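Local coordinates for protein-tyrosine-phosphatase (Shewanella sp., PDB 2Z72), which hydrolyses phosphotyrosine, probably by the two-metal mechanism of the calcineurin-like phosphoesterases, with a pair of zinc ions in its active site and activity in the cold, at residues A[10-15]-A[171-176]; A[20-25]-A[31-36]; A[108-113]-A[198-203]; A[268-273]-A[297-302]. All coordinates share one frame; numbering follows the deposited sequence. Where two conformers were deposited one is given.

Overall arrangement
The four contacts fall into two groups on opposite sides of the chain's centre. Interactions 1 and 2 have centres about 9 Å apart and touch: strand 8-14 pairs with strand 22-27, and the hairpin of interaction 2 is nested inside the long loop that interaction 1 closes. Interactions 3 and 4 have centres about 16 Å apart, and both reach the mixed sheet that holds strands 197-200 and 300-302. The zinc site is built from Asp-78, His-80, Asp-114, Asn-149, His-207 and His-286; the side chains of Val-110 and Val-300 each lie about 14 Å from a zinc ion, so neither contact is part of the metal site.

Interaction 1: residues A[10-15]-A[171-176]; sequences GPYVIT and TLINRP
Tyr-12 and Ile-173 carry the larger share of this contact, their side chains crossing at a slant. The terminal methyl CD1 of Ile-173 comes obliquely to the phenol, 3.6 Å from CD1 of Tyr-12 and 4.0 Å from its CG, on the half of the ring next to the backbone. The phenol oxygen takes no part in this meeting; OH of Tyr-12 is hydrogen-bonded to OD1 of Asp-9. CG1 of Ile-173 stands opposite its carbonyl carbon (chi1 -56°), and the nearly straight chain beyond carries CD1 out to the tyrosine.

Two residues along on each segment, Ile-14 and Arg-175 approach from opposite directions, with CD1 of Ile-14 ending 4.0 Å from NH1 of Arg-175. The guanidinium is steadied from within its own segment: NE donates to O of Ile-173 over 3.0 Å, and NH2 adds a weak bond to the same oxygen. That oxygen lies at the guanidinium edge and in its plane, whereas NE sits above the carbonyl plane, 42° out of it. A bend at chi3 (81°) folds the arginine back to this carbonyl.

Asn-174, with positive phi, is the C-prime residue of the Schellman motif that ends helix 166-172. The contact thus joins the end of that helix to strand 8-14, an outer strand of the three-stranded antiparallel sheet. Tyr-24 of neighbouring strand 22-27 touches both Ile-14 and Ile-173, while Tyr-166 and Ala-169 of the helix pack against Tyr-12.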
loop_
_atom_site.group_PDB
_atom_site.type_symbol
_atom_site.label_atom_id
_atom_site.label_comp_id
_atom_site.label_asym_id
_atom_site.label_seq_id
_atom_site.Cartn_x
_atom_site.Cartn_y
_atom_site.Cartn_z
ATOM N N GLY A 10 1.845 -1.024 18.575
ATOM C CA GLY A 10 0.661 -0.166 18.515
ATOM C C GLY A 10 0.952 1.219 18.047
ATOM O O GLY A 10 2.050 1.513 17.557
ATOM N N PRO A 11 -0.003 2.141 18.176
ATOM C CA PRO A 11 -1.292 1.897 18.786
ATOM C C PRO A 11 -2.302 1.274 17.838
ATOM O O PRO A 11 -2.176 1.359 16.609
ATOM C CB PRO A 11 -1.716 3.332 19.116
ATOM C CG PRO A 11 -1.131 4.187 18.032
ATOM C CD PRO A 11 0.213 3.541 17.763
ATOM N N TYR A 12 -3.292 0.621 18.436
ATOM C CA TYR A 12 -4.499 0.168 17.770
ATOM C C TYR A 12 -5.608 1.127 18.229
ATOM O O TYR A 12 -5.937 1.169 19.403
ATOM C CB TYR A 12 -4.814 -1.260 18.180
ATOM C CG TYR A 12 -3.740 -2.247 17.770
ATOM C CD1 TYR A 12 -2.656 -2.551 18.588
ATOM C CD2 TYR A 12 -3.769 -2.864 16.518
ATOM C CE1 TYR A 12 -1.688 -3.464 18.199
ATOM C CE2 TYR A 12 -2.815 -3.739 16.146
ATOM C CZ TYR A 12 -1.758 -4.032 16.962
ATOM O OH TYR A 12 -0.817 -4.941 16.509
ATOM N N VAL A 13 -6.140 1.933 17.296
ATOM C CA VAL A 13 -7.054 3.000 17.627
ATOM C C VAL A 13 -8.463 2.657 17.183
ATOM O O VAL A 13 -8.693 2.257 16.059
ATOM C CB VAL A 13 -6.587 4.343 16.991
ATOM C CG1 VAL A 13 -7.625 5.420 17.207
ATOM C CG2 VAL A 13 -5.237 4.774 17.509
ATOM N N ILE A 14 -9.390 2.790 18.141
ATOM C CA ILE A 14 -10.834 2.624 17.882
ATOM C C ILE A 14 -11.409 3.995 17.672
ATOM O O ILE A 14 -11.172 4.885 18.498
ATOM C CB ILE A 14 -11.468 2.018 19.178
ATOM C CG1 ILE A 14 -10.786 0.714 19.544
ATOM C CG2 ILE A 14 -12.957 1.995 19.058
ATOM C CD1 ILE A 14 -10.693 -0.305 18.476
ATOM N N THR A 15 -12.159 4.211 16.607
ATOM C CA THR A 15 -12.779 5.485 16.293
ATOM C C THR A 15 -14.264 5.319 16.082
ATOM O O THR A 15 -14.680 4.787 15.070
ATOM C CB THR A 15 -12.131 6.118 15.044
ATOM O OG1 THR A 15 -10.773 6.430 15.397
ATOM C CG2 THR A 15 -12.821 7.418 14.692
ATOM N N THR A 171 -3.880 -11.350 21.950
ATOM C CA THR A 171 -4.212 -11.892 23.306
ATOM C C THR A 171 -4.594 -10.750 24.211
ATOM O O THR A 171 -5.645 -10.792 24.880
ATOM C CB THR A 171 -3.032 -12.696 23.844
ATOM O OG1 THR A 171 -2.843 -13.851 23.017
ATOM C CG2 THR A 171 -3.399 -13.251 25.237
ATOM N N LEU A 172 -3.785 -9.702 24.310
ATOM C CA LEU A 172 -4.021 -8.640 25.295
ATOM C C LEU A 172 -5.225 -7.784 24.996
ATOM O O LEU A 172 -5.935 -7.399 25.909
ATOM C CB LEU A 172 -2.774 -7.772 25.441
ATOM C CG LEU A 172 -1.575 -8.472 26.070
ATOM C CD1 LEU A 172 -0.385 -7.545 26.076
ATOM C CD2 LEU A 172 -1.880 -8.931 27.517
ATOM N N ILE A 173 -5.473 -7.553 23.724
ATOM C CA ILE A 173 -6.665 -6.797 23.292
ATOM C C ILE A 173 -7.859 -7.706 23.105
ATOM O O ILE A 173 -9.031 -7.291 22.860
ATOM C CB ILE A 173 -6.336 -5.946 22.056
ATOM C CG1 ILE A 173 -5.169 -5.014 22.328
ATOM C CG2 ILE A 173 -7.491 -5.110 21.552
ATOM C CD1 ILE A 173 -4.514 -4.380 21.121
ATOM N N ASN A 174 -7.605 -9.004 23.213
ATOM C CA ASN A 174 -8.627 -10.002 23.190
ATOM C C ASN A 174 -9.537 -9.965 21.976
ATOM O O ASN A 174 -10.763 -9.982 22.042
ATOM C CB ASN A 174 -9.443 -9.933 24.527
ATOM C CG ASN A 174 -10.223 -11.187 24.755
ATOM O OD1 ASN A 174 -9.919 -12.267 24.265
ATOM N ND2 ASN A 174 -11.259 -11.025 25.565
ATOM N N ARG A 175 -8.891 -9.930 20.816
ATOM C CA ARG A 175 -9.609 -10.042 19.554
ATOM C C ARG A 175 -8.641 -10.522 18.500
ATOM O O ARG A 175 -7.428 -10.267 18.618
ATOM C CB ARG A 175 -10.307 -8.791 19.196
ATOM C CG ARG A 175 -9.377 -7.676 18.954
ATOM C CD ARG A 175 -10.198 -6.391 19.086
ATOM N NE ARG A 175 -10.393 -5.976 20.476
ATOM C CZ ARG A 175 -10.924 -4.824 20.865
ATOM N NH1 ARG A 175 -11.326 -3.944 19.961
ATOM N NH2 ARG A 175 -11.041 -4.555 22.156
ATOM N N PRO A 176 -9.198 -11.186 17.503
ATOM C CA PRO A 176 -8.321 -11.727 16.457
ATOM C C PRO A 176 -7.740 -10.633 15.589
ATOM O O PRO A 176 -8.208 -9.479 15.542
ATOM C CB PRO A 176 -9.201 -12.657 15.645
ATOM C CG PRO A 176 -10.565 -12.162 15.863
ATOM C CD PRO A 176 -10.610 -11.591 17.259
#

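Interaction 2: residues A[20-25]-A[31-36]; sequences QSTAYW and LKTTSI
Lys-32 O accepts the backbone N-H of Trp-25, N to O being 2.8 Å, has CA of Tyr-24 as a C-H...O neighbour at 3.6 Å, and lies at the edge of the indole, near its plane. At the same ring edge Thr-34 OG1 takes the indole N-H of Trp-25, NE1 to OG1 being 3.0 Å and almost straight at 169°. The threonine and tryptophan side chains stand at about a right angle; chi1 of Thr-34 (62°) sets OG1 between its backbone N and carbonyl carbon, turned to the indole.

Both side chains stand on an antiparallel beta hairpin, strand 22-27 with strand 30-35. Ala-23 with Thr-34 and Trp-25 with Lys-32 are hydrogen-bonded pairs, each closed by two N-H to O bonds, and Ile-36 N extends the ladder to Ser-21 O over 2.9 Å. At that last rung CD1 of Ile-36 packs on CB of Ser-21. Tyr-24 and Thr-33 form a non-hydrogen-bonded pair, their side chains alongside, OG1 of Thr-33 lying 3.4 Å from CD2 of Tyr-24.

The buried indole therefore has its one polar hydrogen satisfied across the strands, which ties the rotation of Trp-25 to that of Thr-34 and supplements the backbone ladder with a side-chain bond.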
loop_
_atom_site.group_PDB
_atom_site.type_symbol
_atom_site.label_atom_id
_atom_site.label_comp_id
_atom_site.label_asym_id
_atom_site.label_seq_id
_atom_site.Cartn_x
_atom_site.Cartn_y
_atom_site.Cartn_z
ATOM N N GLN A 20 -14.908 10.562 21.303
ATOM C CA GLN A 20 -13.459 10.411 21.246
ATOM C C GLN A 20 -13.013 8.985 20.903
ATOM O O GLN A 20 -13.659 8.013 21.254
ATOM C CB GLN A 20 -12.757 10.831 22.524
ATOM C CG GLN A 20 -13.497 10.642 23.806
ATOM C CD GLN A 20 -12.545 10.848 24.970
ATOM O OE1 GLN A 20 -11.589 11.620 24.923
ATOM N NE2 GLN A 20 -12.783 10.086 25.997
ATOM N N SER A 21 -11.872 8.918 20.244
ATOM C CA SER A 21 -11.209 7.666 19.970
ATOM C C SER A 21 -10.460 7.171 21.201
ATOM O O SER A 21 -10.212 7.898 22.153
ATOM C CB SER A 21 -10.278 7.879 18.769
ATOM O OG SER A 21 -11.014 8.097 17.543
ATOM N N THR A 22 -10.079 5.877 21.151
ATOM C CA THR A 22 -9.362 5.188 22.181
ATOM C C THR A 22 -8.177 4.464 21.565
ATOM O O THR A 22 -8.332 3.909 20.462
ATOM C CB THR A 22 -10.281 4.161 22.849
ATOM O OG1 THR A 22 -11.433 4.805 23.418
ATOM C CG2 THR A 22 -9.548 3.386 23.972
ATOM N N ALA A 23 -7.048 4.492 22.203
ATOM C CA ALA A 23 -5.854 3.842 21.723
ATOM C C ALA A 23 -5.425 2.713 22.671
ATOM O O ALA A 23 -5.335 2.920 23.898
ATOM C CB ALA A 23 -4.724 4.846 21.564
ATOM N N TYR A 24 -5.111 1.567 22.079
ATOM C CA TYR A 24 -4.575 0.412 22.742
ATOM C C TYR A 24 -3.083 0.298 22.402
ATOM O O TYR A 24 -2.733 0.291 21.215
ATOM C CB TYR A 24 -5.294 -0.851 22.334
ATOM C CG TYR A 24 -6.735 -0.915 22.733
ATOM C CD1 TYR A 24 -7.770 -0.661 21.852
ATOM C CD2 TYR A 24 -7.136 -1.199 23.980
ATOM C CE1 TYR A 24 -9.082 -0.731 22.252
ATOM C CE2 TYR A 24 -8.461 -1.247 24.385
ATOM C CZ TYR A 24 -9.430 -1.013 23.528
ATOM O OH TYR A 24 -10.727 -1.054 23.904
ATOM N N TRP A 25 -2.243 0.158 23.409
ATOM C CA TRP A 25 -0.802 0.117 23.282
ATOM C C TRP A 25 -0.298 -1.133 23.945
ATOM O O TRP A 25 -0.706 -1.451 25.089
ATOM C CB TRP A 25 -0.137 1.301 23.959
ATOM C CG TRP A 25 -0.693 2.638 23.613
ATOM C CD1 TRP A 25 -1.806 3.220 24.161
ATOM C CD2 TRP A 25 -0.223 3.596 22.675
ATOM N NE1 TRP A 25 -2.044 4.428 23.630
ATOM C CE2 TRP A 25 -1.089 4.724 22.703
ATOM C CE3 TRP A 25 0.868 3.632 21.797
ATOM C CZ2 TRP A 25 -0.880 5.839 21.882
ATOM C CZ3 TRP A 25 1.065 4.750 20.995
ATOM C CH2 TRP A 25 0.184 5.861 21.037
ATOM N N LEU A 31 -0.865 -4.327 28.343
ATOM C CA LEU A 31 -1.739 -3.397 27.648
ATOM C C LEU A 31 -1.895 -2.108 28.407
ATOM O O LEU A 31 -2.208 -2.109 29.586
ATOM C CB LEU A 31 -3.097 -4.078 27.479
ATOM C CG LEU A 31 -4.163 -3.273 26.724
ATOM C CD1 LEU A 31 -3.702 -2.900 25.313
ATOM C CD2 LEU A 31 -5.484 -4.023 26.693
ATOM N N LYS A 32 -1.790 -1.021 27.681
ATOM C CA LYS A 32 -2.171 0.301 28.137
ATOM C C LYS A 32 -3.262 0.820 27.213
ATOM O O LYS A 32 -3.172 0.668 26.006
ATOM C CB LYS A 32 -1.011 1.262 28.259
ATOM C CG LYS A 32 0.050 0.972 29.340
ATOM C CD LYS A 32 1.016 2.130 29.554
ATOM C CE LYS A 32 2.069 2.015 30.657
ATOM N NZ LYS A 32 2.764 3.319 30.956
ATOM N N THR A 33 -4.298 1.409 27.774
ATOM C CA THR A 33 -5.418 1.953 27.012
ATOM C C THR A 33 -5.554 3.390 27.374
ATOM O O THR A 33 -5.642 3.760 28.542
ATOM C CB THR A 33 -6.709 1.195 27.386
ATOM O OG1 THR A 33 -6.466 -0.192 27.159
ATOM C CG2 THR A 33 -7.872 1.706 26.571
ATOM N N THR A 34 -5.584 4.288 26.355
ATOM C CA THR A 34 -5.677 5.696 26.548
ATOM C C THR A 34 -6.883 6.267 25.776
ATOM O O THR A 34 -7.318 5.737 24.774
ATOM C CB THR A 34 -4.413 6.447 26.145
ATOM O OG1 THR A 34 -4.183 6.243 24.731
ATOM C CG2 THR A 34 -3.204 5.937 26.932
ATOM N N SER A 35 -7.406 7.344 26.354
ATOM C CA SER A 35 -8.473 8.120 25.757
ATOM C C SER A 35 -7.858 9.248 24.938
ATOM O O SER A 35 -7.026 9.976 25.489
ATOM C CB SER A 35 -9.385 8.706 26.825
ATOM O OG SER A 35 -9.975 7.670 27.592
ATOM N N ILE A 36 -8.224 9.376 23.666
ATOM C CA ILE A 36 -7.567 10.373 22.838
ATOM C C ILE A 36 -8.237 11.743 22.944
ATOM O O ILE A 36 -9.462 11.818 22.729
ATOM C CB ILE A 36 -7.536 9.898 21.375
ATOM C CG1 ILE A 36 -6.680 8.624 21.230
ATOM C CG2 ILE A 36 -7.081 10.982 20.408
ATOM C CD1 ILE A 36 -6.924 7.779 20.034
#

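Interaction 3: residues A[108-113]-A[198-203]; sequences HMVMTG and IKINDV
Ile-200 holds CG1 opposite its carbonyl carbon (chi1 -56°) and then runs on fully extended, which sends CD1 straight at Val-110. Ile-198 gets there by another route: its CG1 lies between backbone N and carbonyl carbon (chi1 68°).

The two isoleucines meet Val-110 tip to tip. CD1 of Ile-200 comes to 3.6 Å from CG2 of Val-110, while CD1 of Ile-198 lies 4.1 Å from both valine methyls, CG1 and CG2. Both branches of the valine are thus engaged, CG2 by two methyls. His-108, on the same side of its strand as Val-110, adds a slanting approach of its ring, ND1 standing 4.2 Å from CD1 of Ile-200. This is a van der Waals contact; the polar partner of ND1 is NE2 of His-144.

No hydrogen bond links the segments, and the strand axes pass 10.4 Å apart, so side chains alone bridge two facing sheets. This layering suits the beta-sandwich core of calcineurin-like phosphoesterases. Strand 108-111 lies between strands 72-76 and 142-145 in one sheet; strand 197-200 belongs to the other and turns at Ile-200 to Val-203, a type II' turn, into strand 203-206, whose Tyr-205 packs on Val-110, Ile-198 and Ile-200.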
loop_
_atom_site.group_PDB
_atom_site.type_symbol
_atom_site.label_atom_id
_atom_site.label_comp_id
_atom_site.label_asym_id
_atom_site.label_seq_id
_atom_site.Cartn_x
_atom_site.Cartn_y
_atom_site.Cartn_z
ATOM N N HIS A 108 3.077 12.881 -6.470
ATOM C CA HIS A 108 2.260 11.779 -6.027
ATOM C C HIS A 108 3.118 10.577 -5.736
ATOM O O HIS A 108 4.016 10.252 -6.489
ATOM C CB HIS A 108 1.188 11.411 -7.048
ATOM C CG HIS A 108 0.134 12.465 -7.190
ATOM N ND1 HIS A 108 -1.134 12.077 -7.603
ATOM C CD2 HIS A 108 0.119 13.781 -7.008
ATOM C CE1 HIS A 108 -1.884 13.186 -7.657
ATOM N NE2 HIS A 108 -1.171 14.220 -7.306
ATOM N N MET A 109 2.826 9.888 -4.620
ATOM C CA MET A 109 3.395 8.608 -4.325
ATOM C C MET A 109 2.348 7.529 -4.554
ATOM O O MET A 109 1.218 7.699 -4.089
ATOM C CB MET A 109 3.831 8.547 -2.829
ATOM C CG MET A 109 4.243 7.168 -2.400
ATOM S SD MET A 109 4.763 7.072 -0.666
ATOM C CE MET A 109 6.307 7.866 -0.722
ATOM N N VAL A 110 2.699 6.438 -5.211
ATOM C CA VAL A 110 1.822 5.292 -5.332
ATOM C C VAL A 110 2.522 4.138 -4.598
ATOM O O VAL A 110 3.575 3.685 -5.031
ATOM C CB VAL A 110 1.517 4.874 -6.765
ATOM C CG1 VAL A 110 0.454 3.808 -6.768
ATOM C CG2 VAL A 110 1.061 6.086 -7.601
ATOM N N MET A 111 1.935 3.714 -3.502
ATOM C CA MET A 111 2.415 2.502 -2.818
ATOM C C MET A 111 1.443 1.395 -3.164
ATOM O O MET A 111 0.306 1.386 -2.704
ATOM C CB MET A 111 2.489 2.745 -1.293
ATOM C CG MET A 111 2.899 1.451 -0.567
ATOM S SD MET A 111 3.355 1.703 1.161
ATOM C CE MET A 111 4.926 2.527 0.993
ATOM N N THR A 112 1.871 0.495 -4.035
ATOM C CA THR A 112 0.960 -0.479 -4.653
ATOM C C THR A 112 0.713 -1.709 -3.792
ATOM O O THR A 112 0.748 -2.838 -4.313
ATOM C CB THR A 112 1.450 -0.885 -6.052
ATOM O OG1 THR A 112 2.754 -1.399 -5.993
ATOM C CG2 THR A 112 1.523 0.342 -6.993
ATOM N N GLY A 113 0.421 -1.506 -2.501
ATOM C CA GLY A 113 -0.042 -2.597 -1.645
ATOM C C GLY A 113 1.024 -3.302 -0.821
ATOM O O GLY A 113 2.223 -3.076 -0.925
ATOM N N ILE A 198 -5.389 2.239 -9.960
ATOM C CA ILE A 198 -5.479 3.653 -10.364
ATOM C C ILE A 198 -4.708 3.881 -11.654
ATOM O O ILE A 198 -3.855 3.096 -12.065
ATOM C CB ILE A 198 -5.006 4.614 -9.258
ATOM C CG1 ILE A 198 -3.498 4.520 -8.993
ATOM C CG2 ILE A 198 -5.824 4.433 -8.009
ATOM C CD1 ILE A 198 -2.961 5.624 -8.107
ATOM N N LYS A 199 -5.042 5.003 -12.287
ATOM C CA LYS A 199 -4.379 5.477 -13.499
ATOM C C LYS A 199 -3.898 6.885 -13.258
ATOM O O LYS A 199 -4.671 7.736 -12.829
ATOM C CB LYS A 199 -5.391 5.454 -14.660
ATOM C CG LYS A 199 -4.787 5.789 -16.024
ATOM C CD LYS A 199 -5.909 5.717 -17.131
ATOM C CE LYS A 199 -5.473 6.247 -18.462
ATOM N NZ LYS A 199 -6.678 6.249 -19.322
ATOM N N ILE A 200 -2.615 7.134 -13.446
ATOM C CA ILE A 200 -2.071 8.469 -13.366
ATOM C C ILE A 200 -1.347 8.725 -14.690
ATOM O O ILE A 200 -0.439 8.004 -15.074
ATOM C CB ILE A 200 -1.095 8.673 -12.187
ATOM C CG1 ILE A 200 -1.730 8.325 -10.860
ATOM C CG2 ILE A 200 -0.530 10.087 -12.212
ATOM C CD1 ILE A 200 -0.785 8.443 -9.667
ATOM N N ASN A 201 -1.782 9.752 -15.403
ATOM C CA ASN A 201 -1.184 10.077 -16.721
ATOM C C ASN A 201 -1.356 8.830 -17.591
ATOM O O ASN A 201 -2.478 8.321 -17.698
ATOM C CB ASN A 201 0.261 10.570 -16.598
ATOM C CG ASN A 201 0.407 11.715 -15.609
ATOM O OD1 ASN A 201 -0.500 12.532 -15.427
ATOM N ND2 ASN A 201 1.628 11.788 -15.045
ATOM N N ASP A 202 -0.290 8.372 -18.223
ATOM C CA ASP A 202 -0.293 7.250 -19.131
ATOM C C ASP A 202 0.198 5.973 -18.460
ATOM O O ASP A 202 0.733 5.093 -19.120
ATOM C CB ASP A 202 0.542 7.625 -20.346
ATOM C CG ASP A 202 1.993 7.885 -20.016
ATOM O OD1 ASP A 202 2.862 7.725 -20.923
ATOM O OD2 ASP A 202 2.318 8.254 -18.878
ATOM N N VAL A 203 -0.047 5.831 -17.134
ATOM C CA VAL A 203 0.447 4.682 -16.382
ATOM C C VAL A 203 -0.676 4.115 -15.522
ATOM O O VAL A 203 -1.405 4.865 -14.849
ATOM C CB VAL A 203 1.648 5.075 -15.505
ATOM C CG1 VAL A 203 2.203 3.865 -14.783
ATOM C CG2 VAL A 203 2.719 5.770 -16.324
#

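Interaction 4: residues A[268-273]-A[297-302]; sequences AELDTI and HNKVIA
Helix 267-277 lies against the start of strand 300-302, with CA of Leu-270 and CA of Lys-299 8.0 Å apart, at a classic beta bulge where Lys-299 and Val-300 both face Leu-295. The helix packs here on the mixed sheet that contains strands 281-284, 300-302 and 293-295.

Leu-270 points from the helix into the bulge. Its CG stands opposite the backbone N (chi1 -176°), which carries both methyls to the strand: CD2 lies 3.5 Å from CB of Lys-299 and 3.7 Å from CG2 of Val-300, and CD1 is 3.8 Å from that same valine methyl. The leucine thus crosses both bulge residues at a slant, and Phe-265 and Phe-296 pack against it as well.

Beside this apolar patch, Lys-299 runs out extended past Leu-270 to salt bridges with Glu-267, through OE1, and with Asp-271 on the next helix position after the leucine. Two carboxylates thus share one ammonium, which would probably favour its charged form. Glu-267 binds His-297 ND1 through its other oxygen, tying the loop before the strand to the same helix.

At the bridge to the aspartate, NZ of Lys-299 donates to OD1 of Asp-271 over 2.8 Å, meeting its syn lone pair. A water closes the ring, accepting from NZ of Lys-299 at 2.9 Å and donating to OD2 of Asp-271 at 2.8 Å.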
loop_
_atom_site.group_PDB
_atom_site.type_symbol
_atom_site.label_atom_id
_atom_site.label_comp_id
_atom_site.label_asym_id
_atom_site.label_seq_id
_atom_site.Cartn_x
_atom_site.Cartn_y
_atom_site.Cartn_z
ATOM N N ALA A 268 3.021 -9.141 -27.038
ATOM C CA ALA A 268 1.784 -8.912 -27.832
ATOM C C ALA A 268 0.517 -8.852 -26.991
ATOM O O ALA A 268 -0.377 -8.045 -27.085
ATOM C CB ALA A 268 1.666 -9.974 -28.906
ATOM N N GLU A 269 0.397 -9.721 -26.034
ATOM C CA GLU A 269 -0.711 -9.886 -25.108
ATOM C C GLU A 269 -0.692 -8.655 -24.195
ATOM O O GLU A 269 -1.736 -8.028 -23.990
ATOM C CB GLU A 269 -0.649 -11.140 -24.225
ATOM C CG GLU A 269 -1.902 -11.494 -23.473
ATOM C CD GLU A 269 -2.347 -12.526 -22.514
ATOM O OE1 GLU A 269 -1.647 -13.566 -22.453
ATOM O OE2 GLU A 269 -3.415 -12.268 -21.828
ATOM N N LEU A 270 0.511 -8.285 -23.746
ATOM C CA LEU A 270 0.598 -7.043 -22.961
ATOM C C LEU A 270 0.094 -5.828 -23.733
ATOM O O LEU A 270 -0.629 -4.995 -23.158
ATOM C CB LEU A 270 2.050 -6.862 -22.508
ATOM C CG LEU A 270 2.332 -5.688 -21.619
ATOM C CD1 LEU A 270 1.562 -5.782 -20.291
ATOM C CD2 LEU A 270 3.816 -5.659 -21.333
ATOM N N ASP A 271 0.456 -5.757 -25.003
ATOM C CA ASP A 271 0.022 -4.634 -25.807
ATOM C C ASP A 271 -1.480 -4.531 -25.830
ATOM O O ASP A 271 -2.016 -3.422 -25.814
ATOM C CB ASP A 271 0.545 -4.739 -27.253
ATOM C CG ASP A 271 2.031 -4.514 -27.337
ATOM O OD1 ASP A 271 2.594 -3.818 -26.468
ATOM O OD2 ASP A 271 2.591 -4.997 -28.368
ATOM N N THR A 272 -2.143 -5.666 -25.835
ATOM C CA THR A 272 -3.619 -5.566 -25.853
ATOM C C THR A 272 -4.145 -5.003 -24.536
ATOM O O THR A 272 -5.154 -4.274 -24.556
ATOM C CB THR A 272 -4.237 -6.949 -26.108
ATOM O OG1 THR A 272 -3.847 -7.446 -27.380
ATOM C CG2 THR A 272 -5.746 -6.867 -26.152
ATOM N N ILE A 273 -3.487 -5.285 -23.452
ATOM C CA ILE A 273 -3.920 -4.691 -22.176
ATOM C C ILE A 273 -3.596 -3.227 -22.092
ATOM O O ILE A 273 -4.411 -2.394 -21.687
ATOM C CB ILE A 273 -3.323 -5.550 -21.042
ATOM C CG1 ILE A 273 -3.907 -6.965 -21.117
ATOM C CG2 ILE A 273 -3.488 -4.820 -19.725
ATOM C CD1 ILE A 273 -3.079 -8.036 -20.442
ATOM N N HIS A 297 10.268 -4.268 -22.851
ATOM C CA HIS A 297 10.618 -2.950 -23.346
ATOM C C HIS A 297 10.032 -1.886 -22.419
ATOM O O HIS A 297 9.501 -0.853 -22.857
ATOM C CB HIS A 297 10.198 -2.860 -24.817
ATOM C CG HIS A 297 10.839 -3.861 -25.746
ATOM N ND1 HIS A 297 10.248 -5.059 -26.032
ATOM C CD2 HIS A 297 12.025 -3.855 -26.348
ATOM C CE1 HIS A 297 11.036 -5.765 -26.850
ATOM N NE2 HIS A 297 12.123 -5.054 -27.056
ATOM N N ASN A 298 10.141 -2.116 -21.116
ATOM C CA ASN A 298 9.691 -1.262 -20.030
ATOM C C ASN A 298 8.205 -0.880 -20.086
ATOM O O ASN A 298 7.788 0.097 -19.469
ATOM C CB ASN A 298 10.505 -0.002 -20.058
ATOM C CG ASN A 298 11.931 -0.159 -19.612
ATOM O OD1 ASN A 298 12.189 -0.859 -18.666
ATOM N ND2 ASN A 298 12.850 0.493 -20.307
ATOM N N LYS A 299 7.419 -1.738 -20.688
ATOM C CA LYS A 299 5.959 -1.636 -20.633
ATOM C C LYS A 299 5.378 -2.077 -19.285
ATOM O O LYS A 299 4.308 -1.600 -18.923
ATOM C CB LYS A 299 5.354 -2.503 -21.761
ATOM C CG LYS A 299 5.712 -1.928 -23.123
ATOM C CD LYS A 299 5.231 -2.815 -24.246
ATOM C CE LYS A 299 5.756 -2.343 -25.574
ATOM N NZ LYS A 299 5.352 -3.249 -26.697
ATOM N N VAL A 300 6.085 -2.960 -18.584
ATOM C CA VAL A 300 5.763 -3.312 -17.203
ATOM C C VAL A 300 6.958 -2.879 -16.362
ATOM O O VAL A 300 8.102 -3.202 -16.691
ATOM C CB VAL A 300 5.496 -4.817 -17.004
ATOM C CG1 VAL A 300 5.459 -5.174 -15.512
ATOM C CG2 VAL A 300 4.190 -5.282 -17.631
ATOM N N ILE A 301 6.675 -2.180 -15.270
ATOM C CA ILE A 301 7.734 -1.906 -14.290
ATOM C C ILE A 301 7.338 -2.587 -12.997
ATOM O O ILE A 301 6.292 -2.342 -12.446
ATOM C CB ILE A 301 8.016 -0.425 -14.047
ATOM C CG1 ILE A 301 8.101 0.400 -15.348
ATOM C CG2 ILE A 301 9.285 -0.281 -13.223
ATOM C CD1 ILE A 301 9.283 0.077 -16.235
ATOM N N ALA A 302 8.283 -3.460 -12.545
ATOM C CA ALA A 302 8.134 -4.193 -11.298
ATOM C C ALA A 302 8.711 -3.362 -10.178
ATOM O O ALA A 302 9.883 -2.966 -10.203
ATOM C CB ALA A 302 8.894 -5.520 -11.406
HETATM O O HOH W 1 4.536 -3.372 -29.509
#